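EcmrR transcriptional regulator (Escherichia coli, PDB 6WL5) probably senses multiple drugs, binding quaternary ammonium compounds such as cetyl-trimethyl-ammonium, and activates transcription as a MerR family regulator. Local coordinates at residues Leu109-Val120 and Met149-Glu157. Numbering follows the deposited sequence.
Sequences LRNAYIYLMQWV and MTEIQFPVE. With 16A (cetyl-trimethyl-ammonium), chain E; EDO (1,2-ethanediol), chain K.
The ring of Tyr113 is sandwiched between protein and ligand: CG2 of Ile152 lies over one face, 3.9 Å from the ring centroid in a CH-pi contact, C14 of the cetyl-trimethyl-ammonium covers the opposite face, both off-centre, and Leu109 O lies at the edge, in plane. Phe154 is packed differently. CB of Leu116 sits over the centre of one face, 3.7 Å from the centroid and close to the normal, and Tyr113 CD2 and Met117 CG meet the ring at its edge. The two aromatic planes are inclined at 52°, neither stacked nor perpendicular, with Tyr113 CD2 3.7 Å from Phe154 CE1. With CG anti to the carbonyl carbon (chi1 -70°), the tyrosine ring reaches in over Ile152, and its hydroxyl is hydrogen-bonded to Glu133 of the neighbouring strand 132-137. In this GyrI-like domain, helix 109-123 lies along strand 149-158 of the antiparallel sheet, the segment axes 9.3 Å apart at 31°, and the side chains meet through apolar contacts, without a hydrogen bond between the segments. Ile152 also takes Ala112 CB against its CG1 at 3.8 Å, and Leu116 CD1 rests against both Ile152 CG2 and Phe154 CD1. Replacing Phe154 with an alanine would probably open a gap beneath Leu116 CB and take away the ring edge that Tyr113 CD2 and Met117 CG touch. Farther along, Val120 CG2 and Val156 CG1 come tip to tip at 3.9 Å. On the ligand side, Leu109 CD1 touches the ammonium methyl C18 at 3.5 Å, and Met117, in one of its two conformers, lays SD near C4.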
loop_
_atom_site.group_PDB
_atom_site.type_symbol
_atom_site.label_atom_id
_atom_site.label_comp_id
_atom_site.label_asym_id
_atom_site.label_seq_id
_atom_site.Cartn_x
_atom_site.Cartn_y
_atom_site.Cartn_z
ATOM N N LEU A 109 -8.377 10.006 2.158
ATOM C CA LEU A 109 -7.312 9.466 1.310
ATOM C C LEU A 109 -7.489 9.841 -0.158
ATOM O O LEU A 109 -6.492 10.033 -0.876
ATOM C CB LEU A 109 -7.281 7.931 1.420
ATOM C CG LEU A 109 -6.539 7.343 2.627
ATOM C CD1 LEU A 109 -6.817 5.853 2.763
ATOM C CD2 LEU A 109 -5.036 7.540 2.525
ATOM N N ARG A 110 -8.734 9.869 -0.656
ATOM C CA ARG A 110 -8.946 10.136 -2.080
ATOM C C ARG A 110 -8.277 11.433 -2.508
ATOM O O ARG A 110 -7.887 11.576 -3.672
ATOM C CB ARG A 110 -10.425 10.216 -2.447
ATOM C CG ARG A 110 -11.202 11.385 -1.826
ATOM C CD ARG A 110 -12.717 11.410 -2.185
ATOM N NE ARG A 110 -13.406 10.238 -1.683
ATOM C CZ ARG A 110 -13.973 10.156 -0.482
ATOM N NH1 ARG A 110 -13.977 11.190 0.343
ATOM N NH2 ARG A 110 -14.556 9.036 -0.123
ATOM N N ASN A 111 -8.147 12.398 -1.598
ATOM C CA ASN A 111 -7.552 13.679 -1.958
ATOM C C ASN A 111 -6.080 13.540 -2.386
ATOM O O ASN A 111 -5.599 14.279 -3.263
ATOM C CB ASN A 111 -7.653 14.656 -0.799
ATOM C CG ASN A 111 -9.065 15.033 -0.468
ATOM O OD1 ASN A 111 -9.967 14.861 -1.263
ATOM N ND2 ASN A 111 -9.249 15.623 0.684
ATOM N N ALA A 112 -5.370 12.595 -1.793
ATOM C CA ALA A 112 -4.002 12.297 -2.189
ATOM C C ALA A 112 -3.934 11.667 -3.576
ATOM O O ALA A 112 -3.001 11.941 -4.346
ATOM C CB ALA A 112 -3.385 11.362 -1.159
ATOM N N TYR A 113 -4.862 10.778 -3.895
ATOM C CA TYR A 113 -4.924 10.194 -5.231
ATOM C C TYR A 113 -5.259 11.255 -6.268
ATOM O O TYR A 113 -4.675 11.267 -7.353
ATOM C CB TYR A 113 -5.950 9.040 -5.248
ATOM C CG TYR A 113 -5.492 7.817 -4.469
ATOM C CD1 TYR A 113 -5.639 7.751 -3.089
ATOM C CD2 TYR A 113 -4.865 6.759 -5.099
ATOM C CE1 TYR A 113 -5.196 6.632 -2.377
ATOM C CE2 TYR A 113 -4.405 5.652 -4.401
ATOM C CZ TYR A 113 -4.552 5.604 -3.037
ATOM O OH TYR A 113 -4.099 4.503 -2.351
ATOM N N ILE A 114 -6.225 12.127 -5.964
ATOM C CA ILE A 114 -6.544 13.248 -6.844
ATOM C C ILE A 114 -5.294 14.055 -7.115
ATOM O O ILE A 114 -4.953 14.364 -8.273
ATOM C CB ILE A 114 -7.649 14.101 -6.188
ATOM C CG1 ILE A 114 -9.002 13.380 -6.214
ATOM C CG2 ILE A 114 -7.755 15.444 -6.898
ATOM C CD1 ILE A 114 -10.050 14.095 -5.381
ATOM N N TYR A 115 -4.594 14.403 -6.052
ATOM C CA TYR A 115 -3.394 15.203 -6.175
ATOM C C TYR A 115 -2.333 14.547 -7.032
ATOM O O TYR A 115 -1.758 15.192 -7.879
ATOM C CB TYR A 115 -2.802 15.467 -4.792
ATOM C CG TYR A 115 -1.720 16.506 -4.783
ATOM C CD1 TYR A 115 -0.395 16.167 -4.922
ATOM C CD2 TYR A 115 -2.045 17.813 -4.617
ATOM C CE1 TYR A 115 0.584 17.147 -4.914
ATOM C CE2 TYR A 115 -1.096 18.780 -4.592
ATOM C CZ TYR A 115 0.209 18.441 -4.742
ATOM O OH TYR A 115 1.099 19.475 -4.682
ATOM N N LEU A 116 -2.094 13.263 -6.825
ATOM C CA LEU A 116 -1.046 12.585 -7.595
ATOM C C LEU A 116 -1.455 12.395 -9.051
ATOM O O LEU A 116 -0.615 12.515 -9.943
ATOM C CB LEU A 116 -0.665 11.246 -6.955
ATOM C CG LEU A 116 0.259 11.349 -5.740
ATOM C CD1 LEU A 116 0.427 9.966 -5.157
ATOM C CD2 LEU A 116 1.595 11.949 -6.144
ATOM N N MET A 117 -2.743 12.080 -9.310
ATOM C CA MET A 117 -3.225 11.990 -10.695
ATOM C C MET A 117 -2.957 13.301 -11.432
ATOM O O MET A 117 -2.480 13.294 -12.573
ATOM C CB MET A 117 -4.736 11.635 -10.754
ATOM C CG MET A 117 -5.101 10.127 -10.516
ATOM S SD MET A 117 -6.852 9.538 -10.639
ATOM C CE MET A 117 -7.487 9.922 -9.001
ATOM N N GLN A 118 -3.224 14.440 -10.777
ATOM C CA GLN A 118 -2.996 15.749 -11.389
ATOM C C GLN A 118 -1.506 16.024 -11.574
ATOM O O GLN A 118 -1.090 16.539 -12.629
ATOM C CB GLN A 118 -3.637 16.843 -10.548
ATOM C CG GLN A 118 -3.624 18.226 -11.127
ATOM C CD GLN A 118 -4.560 18.375 -12.315
ATOM O OE1 GLN A 118 -5.761 18.091 -12.214
ATOM N NE2 GLN A 118 -4.018 18.792 -13.454
ATOM N N TRP A 119 -0.697 15.660 -10.582
ATOM C CA TRP A 119 0.738 15.878 -10.681
ATOM C C TRP A 119 1.309 15.134 -11.872
ATOM O O TRP A 119 2.143 15.662 -12.611
ATOM C CB TRP A 119 1.408 15.405 -9.386
ATOM C CG TRP A 119 2.886 15.768 -9.338
ATOM C CD1 TRP A 119 3.433 16.847 -8.718
ATOM C CD2 TRP A 119 3.976 15.047 -9.927
ATOM N NE1 TRP A 119 4.798 16.860 -8.895
ATOM C CE2 TRP A 119 5.155 15.765 -9.634
ATOM C CE3 TRP A 119 4.065 13.882 -10.710
ATOM C CZ2 TRP A 119 6.410 15.356 -10.081
ATOM C CZ3 TRP A 119 5.301 13.457 -11.122
ATOM C CH2 TRP A 119 6.465 14.206 -10.821
ATOM N N VAL A 120 0.904 13.886 -12.049
ATOM C CA VAL A 120 1.413 13.088 -13.156
ATOM C C VAL A 120 1.112 13.763 -14.486
ATOM O O VAL A 120 1.999 13.903 -15.355
ATOM C CB VAL A 120 0.844 11.666 -13.052
ATOM C CG1 VAL A 120 1.071 10.921 -14.289
ATOM C CG2 VAL A 120 1.492 10.915 -11.876
ATOM N N MET A 149 -0.209 8.608 9.312
ATOM C CA MET A 149 0.654 8.904 8.174
ATOM C C MET A 149 0.628 7.712 7.239
ATOM O O MET A 149 0.985 6.589 7.632
ATOM C CB MET A 149 2.081 9.194 8.657
ATOM C CG MET A 149 3.090 9.210 7.560
ATOM S SD MET A 149 4.738 9.656 8.108
ATOM C CE MET A 149 4.372 11.320 8.602
ATOM N N THR A 150 0.250 7.977 5.989
ATOM C CA THR A 150 0.089 6.983 4.935
ATOM C C THR A 150 0.720 7.573 3.695
ATOM O O THR A 150 0.376 8.693 3.292
ATOM C CB THR A 150 -1.405 6.732 4.696
ATOM O OG1 THR A 150 -2.078 6.457 5.940
ATOM C CG2 THR A 150 -1.672 5.566 3.779
ATOM N N GLU A 151 1.634 6.834 3.086
ATOM C CA GLU A 151 2.282 7.314 1.884
ATOM C C GLU A 151 1.631 6.698 0.659
ATOM O O GLU A 151 1.504 5.470 0.566
ATOM C CB GLU A 151 3.791 7.054 1.880
ATOM C CG GLU A 151 4.455 7.635 0.638
ATOM C CD GLU A 151 5.959 7.695 0.716
ATOM O OE1 GLU A 151 6.507 8.622 1.367
ATOM O OE2 GLU A 151 6.598 6.812 0.112
ATOM N N ILE A 152 1.212 7.553 -0.265
ATOM C CA ILE A 152 0.610 7.108 -1.534
ATOM C C ILE A 152 1.691 7.162 -2.607
ATOM O O ILE A 152 2.355 8.188 -2.759
ATOM C CB ILE A 152 -0.624 7.940 -1.933
ATOM C CG1 ILE A 152 -1.653 8.046 -0.795
ATOM C CG2 ILE A 152 -1.261 7.305 -3.178
ATOM C CD1 ILE A 152 -2.025 6.725 -0.137
ATOM N N GLN A 153 1.886 6.049 -3.311
ATOM C CA GLN A 153 3.002 5.875 -4.253
ATOM C C GLN A 153 2.457 5.494 -5.624
ATOM O O GLN A 153 1.905 4.413 -5.795
ATOM C CB GLN A 153 3.968 4.794 -3.742
ATOM C CG GLN A 153 4.303 4.928 -2.236
ATOM C CD GLN A 153 5.167 3.799 -1.715
ATOM O OE1 GLN A 153 4.959 2.624 -2.047
ATOM N NE2 GLN A 153 6.091 4.138 -0.817
ATOM N N PHE A 154 2.657 6.366 -6.615
ATOM C CA PHE A 154 2.263 6.093 -7.996
ATOM C C PHE A 154 3.472 5.643 -8.808
ATOM O O PHE A 154 4.406 6.449 -9.018
ATOM C CB PHE A 154 1.682 7.365 -8.627
ATOM C CG PHE A 154 0.202 7.584 -8.387
ATOM C CD1 PHE A 154 -0.455 7.085 -7.269
ATOM C CD2 PHE A 154 -0.535 8.297 -9.299
ATOM C CE1 PHE A 154 -1.803 7.315 -7.071
ATOM C CE2 PHE A 154 -1.888 8.505 -9.115
ATOM C CZ PHE A 154 -2.523 8.010 -7.997
ATOM N N PRO A 155 3.512 4.397 -9.282
ATOM C CA PRO A 155 4.600 3.978 -10.187
ATOM C C PRO A 155 4.513 4.752 -11.489
ATOM O O PRO A 155 3.467 4.772 -12.132
ATOM C CB PRO A 155 4.333 2.478 -10.394
ATOM C CG PRO A 155 3.391 2.082 -9.257
ATOM C CD PRO A 155 2.543 3.315 -9.052
ATOM N N VAL A 156 5.607 5.408 -11.871
ATOM C CA VAL A 156 5.585 6.262 -13.053
ATOM C C VAL A 156 6.822 6.122 -13.929
ATOM O O VAL A 156 7.867 5.620 -13.514
ATOM C CB VAL A 156 5.405 7.762 -12.684
ATOM C CG1 VAL A 156 4.065 8.018 -12.030
ATOM C CG2 VAL A 156 6.509 8.229 -11.761
ATOM N N GLU A 157 6.666 6.604 -15.167
ATOM C CA GLU A 157 7.736 6.783 -16.136
ATOM C C GLU A 157 7.553 8.136 -16.809
ATOM O O GLU A 157 6.426 8.572 -17.054
ATOM C CB GLU A 157 7.704 5.605 -17.123
ATOM C CG GLU A 157 7.952 4.284 -16.385
ATOM C CD GLU A 157 7.951 3.052 -17.247
ATOM O OE1 GLU A 157 7.524 3.128 -18.411
ATOM O OE2 GLU A 157 8.381 1.994 -16.732
HETATM C C1 16A E . -4.914 8.873 -17.433
HETATM C C2 16A E . -5.273 7.932 -16.293
HETATM C C3 16A E . -6.427 8.473 -15.453
HETATM C C4 16A E . -6.467 7.930 -14.021
HETATM C C5 16A E . -5.805 6.567 -13.807
HETATM C C6 16A E . -6.184 6.008 -12.440
HETATM C C7 16A E . -5.958 4.517 -12.264
HETATM C C8 16A E . -6.605 4.089 -10.952
HETATM C C9 16A E . -5.626 3.337 -10.094
HETATM C C10 16A E . -6.257 2.196 -9.294
HETATM C C11 16A E . -7.419 2.576 -8.385
HETATM C C12 16A E . -7.021 3.444 -7.199
HETATM C C13 16A E . -8.107 3.325 -6.128
HETATM C C14 16A E . -7.607 3.895 -4.815
HETATM C C15 16A E . -8.729 3.994 -3.795
HETATM C C16 16A E . -8.113 4.342 -2.470
HETATM N N1 16A E . -9.117 4.664 -1.442
HETATM C C17 16A E . -10.162 3.634 -1.300
HETATM C C18 16A E . -8.313 4.772 -0.213
HETATM C C19 16A E . -9.673 6.000 -1.670
HETATM C C1 EDO K . 11.773 7.326 -15.115
HETATM O O1 EDO K . 11.071 7.666 -16.322
HETATM C C2 EDO K . 10.857 6.617 -14.123
HETATM O O2 EDO K . 10.536 5.280 -14.536
#